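Local coordinates for protein tRNA(Phe) 7-((3-amino-3-carboxypropyl)-4-demethylwyosine(37)-N(4))-methyltransferase 1 (Pyrococcus horikoshii, PDB 2IT2) that probably methylates N-4 of a wyosine precursor at position 37 of tRNA(Phe), using S-adenosyl-L-methionine as the methyl donor, at residues S105-G111 against L143-S149; V31-I35 against S52-G56; I45-F49 against D117-L121. All coordinates share one frame. Residues are numbered along the deposited sequence.

Overall arrangement
All three contacts lie on or against one antiparallel sheet of this TYW3-family protein. Contact 1 pairs strands 98-112 and 143-148; strand 48-63, also paired with 98-112, takes part in contacts 2 and 3. Contact 2 sits about 11 Å from contact 1 (centre to centre) and joins it through Cys54 N and Ile107 O, 2.9 Å apart. Contact 3 lies about 12 Å from contact 1 between centres; there Gly111 N meets Phe49 O at 2.8 Å and Ala118 packs on Leu143 and Val145. Contacts 2 and 3, centres about 19 Å apart, share strand 48-63. No methyl donor or tRNA is among the partners of these contacts, so their relation to the active site stays open.

Contact 1 of 3, residues S105-G111 against L143-S149; sequences SPILHVG and LIVEIRS
Two antiparallel strands of the sheet, 107-111 and 143-148, run at 153° with axes 4.4 Å apart. Leu108-Ile147 and Val110-Val145 are hydrogen-bonded pairs: Leu108 N to Ile147 O is 3.1 Å, Ile147 N to Leu108 O 2.9 Å, and both Val110 N to Val145 O and Val145 N to Val110 O are 2.8 Å. His109-Glu146 and Gly111-Ile144 are non-hydrogen-bonded pairs. Leu108 (m,t), Val110 (t), Val145 (t) and Ile147 (m,t) share an apolar face covered by helices 115-127 and 167-194; Leu108 CB meets Ile147 CB at 4.1 Å. The opposite, mixed face carries Ile107 (m,t; CG1 3.9 Å from Arg148 CD), Arg148 (t,t,p), His109 (m; CB 4.0 Å from Ile144 CG2), Ile144 (m,m) and Glu146 (t,t, chi3 70°). This helix-covered antiparallel sheet thus turns its other face to the second subunit, whose Tyr132 makes a cation-pi contact with Arg148. Ser105 OG (chi1 t) accepts Ser149 N at 2.8 Å. His109 NE2 donates to Glu146 OE2 at 2.9 Å, near the ring plane.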
loop_
_atom_site.group_PDB
_atom_site.type_symbol
_atom_site.label_atom_id
_atom_site.label_comp_id
_atom_site.label_asym_id
_atom_site.label_seq_id
_atom_site.Cartn_x
_atom_site.Cartn_y
_atom_site.Cartn_z
ATOM N N SER B 105 4.396 -5.834 5.227
ATOM C CA SER B 105 4.977 -6.633 4.145
ATOM C C SER B 105 6.404 -6.249 3.800
ATOM O O SER B 105 6.837 -5.127 4.074
ATOM C CB SER B 105 4.119 -6.479 2.881
ATOM O OG SER B 105 4.863 -6.814 1.713
ATOM N N PRO B 106 7.164 -7.192 3.217
ATOM C CA PRO B 106 8.537 -6.859 2.840
ATOM C C PRO B 106 8.382 -5.824 1.714
ATOM O O PRO B 106 7.339 -5.774 1.042
ATOM C CB PRO B 106 9.094 -8.187 2.300
ATOM C CG PRO B 106 8.303 -9.225 2.996
ATOM C CD PRO B 106 6.902 -8.633 3.051
ATOM N N ILE B 107 9.409 -5.002 1.528
ATOM C CA ILE B 107 9.409 -4.003 0.467
ATOM C C ILE B 107 10.767 -4.045 -0.222
ATOM O O ILE B 107 11.807 -3.907 0.422
ATOM C CB ILE B 107 9.201 -2.572 1.005
ATOM C CG1 ILE B 107 7.860 -2.462 1.732
ATOM C CG2 ILE B 107 9.280 -1.581 -0.157
ATOM C CD1 ILE B 107 7.590 -1.090 2.310
ATOM N N LEU B 108 10.758 -4.250 -1.535
ATOM C CA LEU B 108 12.006 -4.287 -2.286
ATOM C C LEU B 108 11.962 -3.152 -3.312
ATOM O O LEU B 108 10.921 -2.901 -3.940
ATOM C CB LEU B 108 12.170 -5.642 -3.005
ATOM C CG LEU B 108 11.921 -6.951 -2.234
ATOM C CD1 LEU B 108 12.000 -8.131 -3.189
ATOM C CD2 LEU B 108 12.932 -7.109 -1.097
ATOM N N HIS B 109 13.069 -2.434 -3.445
ATOM C CA HIS B 109 13.158 -1.362 -4.424
ATOM C C HIS B 109 14.192 -1.825 -5.435
ATOM O O HIS B 109 15.320 -2.177 -5.066
ATOM C CB HIS B 109 13.561 -0.051 -3.750
ATOM C CG HIS B 109 12.441 0.591 -2.993
ATOM N ND1 HIS B 109 12.620 1.707 -2.197
ATOM C CD2 HIS B 109 11.124 0.297 -2.934
ATOM C CE1 HIS B 109 11.458 2.067 -1.687
ATOM N NE2 HIS B 109 10.532 1.231 -2.116
ATOM N N VAL B 110 13.788 -1.856 -6.705
ATOM C CA VAL B 110 14.668 -2.327 -7.768
ATOM C C VAL B 110 14.782 -1.364 -8.958
ATOM O O VAL B 110 13.780 -0.935 -9.526
ATOM C CB VAL B 110 14.189 -3.709 -8.294
ATOM C CG1 VAL B 110 15.175 -4.237 -9.304
ATOM C CG2 VAL B 110 14.045 -4.725 -7.153
ATOM N N GLY B 111 16.009 -1.020 -9.337
ATOM C CA GLY B 111 16.186 -0.135 -10.478
ATOM C C GLY B 111 16.160 -0.976 -11.748
ATOM O O GLY B 111 16.603 -2.115 -11.731
ATOM N N LEU B 143 14.848 4.417 -12.735
ATOM C CA LEU B 143 13.444 4.018 -12.723
ATOM C C LEU B 143 13.373 2.961 -11.625
ATOM O O LEU B 143 14.038 1.930 -11.719
ATOM C CB LEU B 143 13.039 3.388 -14.059
ATOM C CG LEU B 143 11.571 2.948 -14.204
ATOM C CD1 LEU B 143 11.299 2.719 -15.676
ATOM C CD2 LEU B 143 11.259 1.688 -13.422
ATOM N N ILE B 144 12.566 3.209 -10.598
ATOM C CA ILE B 144 12.448 2.263 -9.488
ATOM C C ILE B 144 11.135 1.512 -9.518
ATOM O O ILE B 144 10.062 2.099 -9.691
ATOM C CB ILE B 144 12.564 2.982 -8.098
ATOM C CG1 ILE B 144 13.935 3.657 -7.951
ATOM C CG2 ILE B 144 12.330 1.985 -6.948
ATOM C CD1 ILE B 144 15.109 2.719 -8.017
ATOM N N VAL B 145 11.260 0.197 -9.387
ATOM C CA VAL B 145 10.134 -0.715 -9.300
ATOM C C VAL B 145 10.039 -1.053 -7.805
ATOM O O VAL B 145 11.060 -1.288 -7.148
ATOM C CB VAL B 145 10.409 -2.020 -10.067
ATOM C CG1 VAL B 145 9.426 -3.089 -9.638
ATOM C CG2 VAL B 145 10.295 -1.767 -11.564
ATOM N N GLU B 146 8.827 -1.037 -7.260
ATOM C CA GLU B 146 8.612 -1.386 -5.848
ATOM C C GLU B 146 7.839 -2.692 -5.833
ATOM O O GLU B 146 6.853 -2.838 -6.558
ATOM C CB GLU B 146 7.794 -0.311 -5.125
ATOM C CG GLU B 146 7.536 -0.588 -3.650
ATOM C CD GLU B 146 6.909 0.604 -2.966
ATOM O OE1 GLU B 146 5.732 0.905 -3.257
ATOM O OE2 GLU B 146 7.594 1.252 -2.146
ATOM N N ILE B 147 8.304 -3.642 -5.021
ATOM C CA ILE B 147 7.675 -4.957 -4.870
ATOM C C ILE B 147 7.140 -5.020 -3.440
ATOM O O ILE B 147 7.885 -4.809 -2.479
ATOM C CB ILE B 147 8.712 -6.075 -5.110
ATOM C CG1 ILE B 147 9.231 -5.985 -6.549
ATOM C CG2 ILE B 147 8.109 -7.448 -4.811
ATOM C CD1 ILE B 147 10.332 -6.971 -6.868
ATOM N N ARG B 148 5.850 -5.301 -3.298
ATOM C CA ARG B 148 5.220 -5.326 -1.983
ATOM C C ARG B 148 3.982 -6.212 -2.007
ATOM O O ARG B 148 3.336 -6.348 -3.047
ATOM C CB ARG B 148 4.848 -3.887 -1.606
ATOM C CG ARG B 148 4.365 -3.677 -0.188
ATOM C CD ARG B 148 4.290 -2.186 0.124
ATOM N NE ARG B 148 3.264 -1.504 -0.657
ATOM C CZ ARG B 148 1.962 -1.521 -0.381
ATOM N NH1 ARG B 148 1.497 -2.188 0.670
ATOM N NH2 ARG B 148 1.119 -0.869 -1.169
ATOM N N SER B 149 3.656 -6.803 -0.857
ATOM C CA SER B 149 2.497 -7.685 -0.716
ATOM C C SER B 149 1.354 -6.939 -0.026
ATOM O O SER B 149 1.559 -5.869 0.552
ATOM C CB SER B 149 2.881 -8.935 0.094
ATOM O OG SER B 149 1.937 -9.985 -0.084
#

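Contact 2 of 3, residues V31-I35 against S52-G56; sequences VDEDI and SSCSG
A loop with a short 3-10 turn, leading into helix 36-43, packs against the irregular, weakly bonded part of strand 48-63 around Ser53 and Cys54. Val31 is extended (-97/138) and turns its side chain onto helix 11-27. Asp32 (chi1 m, phi/psi -61/111) points toward the strand: its OD2 accepts Ser55 N at 3.3 Å and lies 3.2 Å from Cys54 CA. One water accepts from Asp32 N (3.0 Å) and donates to Ser53 O (2.8 Å); another donates to Gly56 O at 3.1 Å and weakly to Asp32 OD2 at 3.5 Å. Glu33 and Asp34 form the 3-10 turn, closed by Ile35 N to Asp32 O at 3.1 Å. Glu33 turns away and salt-bridges Arg80; Asp34 (t) sets CB 3.8 Å from Ser55 OG and sends its carboxylate to Lys185 of helix 167-194. Ile35, the N-cap residue, adopts p,t and faces the strand, also touching Leu108 and Leu188. The arrangement joins a helix-to-helix loop to the sheet partly through ordered water. At its apolar end, Ile35 CD1 approaches Cys54 C at 3.7 Å, and Ile35 CG2 lies 3.5 Å from Ser55 CB.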
loop_
_atom_site.group_PDB
_atom_site.type_symbol
_atom_site.label_atom_id
_atom_site.label_comp_id
_atom_site.label_asym_id
_atom_site.label_seq_id
_atom_site.Cartn_x
_atom_site.Cartn_y
_atom_site.Cartn_z
ATOM N N VAL B 31 21.798 -5.557 6.533
ATOM C CA VAL B 31 20.760 -6.100 5.659
ATOM C C VAL B 31 20.033 -7.277 6.306
ATOM O O VAL B 31 20.658 -8.123 6.936
ATOM C CB VAL B 31 21.368 -6.565 4.317
ATOM C CG1 VAL B 31 20.263 -7.034 3.373
ATOM C CG2 VAL B 31 22.168 -5.426 3.692
ATOM N N ASP B 32 18.710 -7.320 6.168
ATOM C CA ASP B 32 17.937 -8.427 6.727
ATOM C C ASP B 32 18.452 -9.695 6.043
ATOM O O ASP B 32 18.238 -9.897 4.853
ATOM C CB ASP B 32 16.440 -8.235 6.447
ATOM C CG ASP B 32 15.890 -6.961 7.064
ATOM O OD1 ASP B 32 16.162 -6.720 8.262
ATOM O OD2 ASP B 32 15.184 -6.203 6.362
ATOM N N GLU B 33 19.136 -10.548 6.804
ATOM C CA GLU B 33 19.719 -11.772 6.254
ATOM C C GLU B 33 18.770 -12.651 5.448
ATOM O O GLU B 33 19.193 -13.333 4.516
ATOM C CB GLU B 33 20.334 -12.614 7.369
ATOM C CG GLU B 33 19.353 -12.991 8.457
ATOM C CD GLU B 33 19.457 -12.077 9.655
ATOM O OE1 GLU B 33 19.409 -10.847 9.462
ATOM O OE2 GLU B 33 19.592 -12.584 10.788
ATOM N N ASP B 34 17.497 -12.644 5.819
ATOM C CA ASP B 34 16.483 -13.442 5.135
ATOM C C ASP B 34 16.476 -13.252 3.620
ATOM O O ASP B 34 16.317 -14.218 2.873
ATOM C CB ASP B 34 15.096 -13.088 5.681
ATOM C CG ASP B 34 14.013 -14.050 5.213
ATOM O OD1 ASP B 34 13.813 -14.207 3.988
ATOM O OD2 ASP B 34 13.355 -14.654 6.086
ATOM N N ILE B 35 16.643 -12.010 3.170
ATOM C CA ILE B 35 16.609 -11.709 1.745
ATOM C C ILE B 35 17.948 -11.440 1.086
ATOM O O ILE B 35 17.991 -10.991 -0.059
ATOM C CB ILE B 35 15.695 -10.510 1.454
ATOM C CG1 ILE B 35 16.195 -9.271 2.206
ATOM C CG2 ILE B 35 14.267 -10.864 1.823
ATOM C CD1 ILE B 35 15.390 -8.016 1.937
ATOM N N SER B 52 17.770 0.260 -1.170
ATOM C CA SER B 52 17.206 -0.078 0.145
ATOM C C SER B 52 15.958 -0.983 0.139
ATOM O O SER B 52 14.958 -0.645 -0.486
ATOM C CB SER B 52 16.893 1.211 0.908
ATOM O OG SER B 52 16.053 2.060 0.151
ATOM N N SER B 53 16.021 -2.117 0.852
ATOM C CA SER B 53 14.905 -3.077 0.936
ATOM C C SER B 53 14.772 -3.720 2.338
ATOM O O SER B 53 15.637 -3.529 3.190
ATOM C CB SER B 53 15.088 -4.178 -0.115
ATOM O OG SER B 53 15.231 -3.627 -1.418
ATOM N N CYS B 54 13.693 -4.477 2.564
ATOM C CA CYS B 54 13.442 -5.150 3.853
ATOM C C CYS B 54 12.588 -6.423 3.677
ATOM O O CYS B 54 11.819 -6.519 2.723
ATOM C CB CYS B 54 12.771 -4.172 4.824
ATOM S SG CYS B 54 11.259 -3.399 4.216
ATOM N N SER B 55 12.713 -7.386 4.600
ATOM C CA SER B 55 11.998 -8.674 4.499
ATOM C C SER B 55 10.704 -8.891 5.285
ATOM O O SER B 55 10.271 -10.036 5.451
ATOM C CB SER B 55 12.947 -9.827 4.849
ATOM O OG SER B 55 13.320 -9.784 6.219
ATOM N N GLY B 56 10.087 -7.813 5.754
ATOM C CA GLY B 56 8.846 -7.936 6.505
ATOM C C GLY B 56 9.069 -7.658 7.975
ATOM O O GLY B 56 10.141 -7.927 8.497
HETATM O O HOH W 1 12.452 -5.826 8.436
HETATM O O HOH W 2 17.302 -5.059 4.894
#

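Contact 3 of 3, residues I45-F49 against D117-L121; sequences IENYF and DAVKL
Tyr48 reaches its ring to helix residues Asp117 and Leu121, with Tyr48 CE1 3.9 Å from Leu121 CB and Tyr48 OH donating to Asp117 O at 2.7 Å. That carbonyl lies at the ring edge, near its plane, and also accepts Leu121 N at 3.1 Å, so the phenol shares an acceptor with the helix backbone. The ring stands at chi1 m, chi2 -77°, while Leu121 takes t,p. A water donates to both Tyr48 OH (2.8 Å) and Asp117 OD1 (2.6 Å), drawing in the carboxylate of Asp117 (chi1 m). Ahead of the tyrosine, a type I beta turn from Ile45 to Tyr48 places Asn47 (m) so that its CB lies 3.5 Å from Asp117 OD2; the CA atoms of these two residues are 7.0 Å apart. From Tyr48 the chain becomes extended and Phe49 pairs with Gly111. Tyr48 and Leu121 both touch Val110 of strand 98-112. This is helix-on-sheet packing, with helix 115-127 laid on an antiparallel sheet and tied to a strand's start by a tyrosine hydroxyl.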
loop_
_atom_site.group_PDB
_atom_site.type_symbol
_atom_site.label_atom_id
_atom_site.label_comp_id
_atom_site.label_asym_id
_atom_site.label_seq_id
_atom_site.Cartn_x
_atom_site.Cartn_y
_atom_site.Cartn_z
ATOM N N ILE B 45 21.392 -10.107 -12.367
ATOM C CA ILE B 45 20.708 -9.943 -13.657
ATOM C C ILE B 45 21.155 -8.600 -14.221
ATOM O O ILE B 45 21.111 -7.583 -13.538
ATOM C CB ILE B 45 19.159 -9.954 -13.507
ATOM C CG1 ILE B 45 18.738 -11.215 -12.751
ATOM C CG2 ILE B 45 18.492 -9.921 -14.902
ATOM C CD1 ILE B 45 19.165 -12.502 -13.426
ATOM N N GLU B 46 21.583 -8.610 -15.479
ATOM C CA GLU B 46 22.116 -7.422 -16.140
ATOM C C GLU B 46 21.293 -6.135 -16.092
ATOM O O GLU B 46 21.829 -5.076 -15.787
ATOM C CB GLU B 46 22.449 -7.761 -17.603
ATOM C CG GLU B 46 23.182 -6.671 -18.368
ATOM C CD GLU B 46 23.626 -7.139 -19.739
ATOM O OE1 GLU B 46 22.747 -7.497 -20.552
ATOM O OE2 GLU B 46 24.851 -7.154 -19.997
ATOM N N ASN B 47 19.996 -6.220 -16.356
ATOM C CA ASN B 47 19.162 -5.023 -16.395
ATOM C C ASN B 47 18.499 -4.520 -15.114
ATOM O O ASN B 47 17.597 -3.680 -15.186
ATOM C CB ASN B 47 18.091 -5.193 -17.467
ATOM C CG ASN B 47 18.684 -5.488 -18.819
ATOM O OD1 ASN B 47 19.757 -4.990 -19.147
ATOM N ND2 ASN B 47 17.990 -6.292 -19.615
ATOM N N TYR B 48 18.970 -4.983 -13.960
ATOM C CA TYR B 48 18.390 -4.567 -12.677
ATOM C C TYR B 48 19.460 -4.386 -11.603
ATOM O O TYR B 48 20.572 -4.868 -11.741
ATOM C CB TYR B 48 17.426 -5.638 -12.159
ATOM C CG TYR B 48 16.331 -6.020 -13.123
ATOM C CD1 TYR B 48 15.227 -5.196 -13.310
ATOM C CD2 TYR B 48 16.411 -7.201 -13.864
ATOM C CE1 TYR B 48 14.229 -5.521 -14.209
ATOM C CE2 TYR B 48 15.412 -7.544 -14.773
ATOM C CZ TYR B 48 14.323 -6.690 -14.948
ATOM O OH TYR B 48 13.377 -6.938 -15.920
ATOM N N PHE B 49 19.098 -3.674 -10.538
ATOM C CA PHE B 49 19.965 -3.489 -9.366
ATOM C C PHE B 49 19.040 -3.212 -8.190
ATOM O O PHE B 49 17.898 -2.805 -8.382
ATOM C CB PHE B 49 21.003 -2.356 -9.539
ATOM C CG PHE B 49 20.415 -0.987 -9.762
ATOM C CD1 PHE B 49 19.977 -0.212 -8.687
ATOM C CD2 PHE B 49 20.340 -0.441 -11.051
ATOM C CE1 PHE B 49 19.472 1.078 -8.887
ATOM C CE2 PHE B 49 19.834 0.852 -11.259
ATOM C CZ PHE B 49 19.400 1.614 -10.176
ATOM N N ASP B 117 11.853 -3.501 -19.148
ATOM C CA ASP B 117 12.432 -4.361 -18.114
ATOM C C ASP B 117 11.637 -4.187 -16.832
ATOM O O ASP B 117 11.354 -5.156 -16.143
ATOM C CB ASP B 117 13.906 -4.023 -17.852
ATOM C CG ASP B 117 14.797 -4.345 -19.031
ATOM O OD1 ASP B 117 14.600 -5.418 -19.642
ATOM O OD2 ASP B 117 15.695 -3.532 -19.340
ATOM N N ALA B 118 11.269 -2.948 -16.527
ATOM C CA ALA B 118 10.500 -2.685 -15.319
ATOM C C ALA B 118 9.151 -3.392 -15.344
ATOM O O ALA B 118 8.757 -4.034 -14.372
ATOM C CB ALA B 118 10.302 -1.201 -15.151
ATOM N N VAL B 119 8.425 -3.276 -16.452
ATOM C CA VAL B 119 7.120 -3.925 -16.541
ATOM C C VAL B 119 7.230 -5.450 -16.455
ATOM O O VAL B 119 6.365 -6.113 -15.878
ATOM C CB VAL B 119 6.409 -3.531 -17.841
ATOM C CG1 VAL B 119 5.098 -4.294 -17.985
ATOM C CG2 VAL B 119 6.157 -2.045 -17.834
ATOM N N LYS B 120 8.286 -6.011 -17.036
ATOM C CA LYS B 120 8.480 -7.449 -16.961
ATOM C C LYS B 120 8.642 -7.879 -15.505
ATOM O O LYS B 120 8.088 -8.890 -15.096
ATOM C CB LYS B 120 9.720 -7.869 -17.734
ATOM C CG LYS B 120 9.538 -7.859 -19.226
ATOM C CD LYS B 120 10.843 -8.204 -19.917
ATOM C CE LYS B 120 11.400 -9.555 -19.463
ATOM N NZ LYS B 120 10.453 -10.680 -19.702
ATOM N N LEU B 121 9.407 -7.111 -14.732
ATOM C CA LEU B 121 9.639 -7.440 -13.325
ATOM C C LEU B 121 8.372 -7.284 -12.492
ATOM O O LEU B 121 8.096 -8.100 -11.621
ATOM C CB LEU B 121 10.753 -6.551 -12.747
ATOM C CG LEU B 121 11.008 -6.617 -11.226
ATOM C CD1 LEU B 121 11.365 -8.036 -10.812
ATOM C CD2 LEU B 121 12.143 -5.670 -10.833
HETATM O O HOH W 3 14.403 -7.657 -18.380
#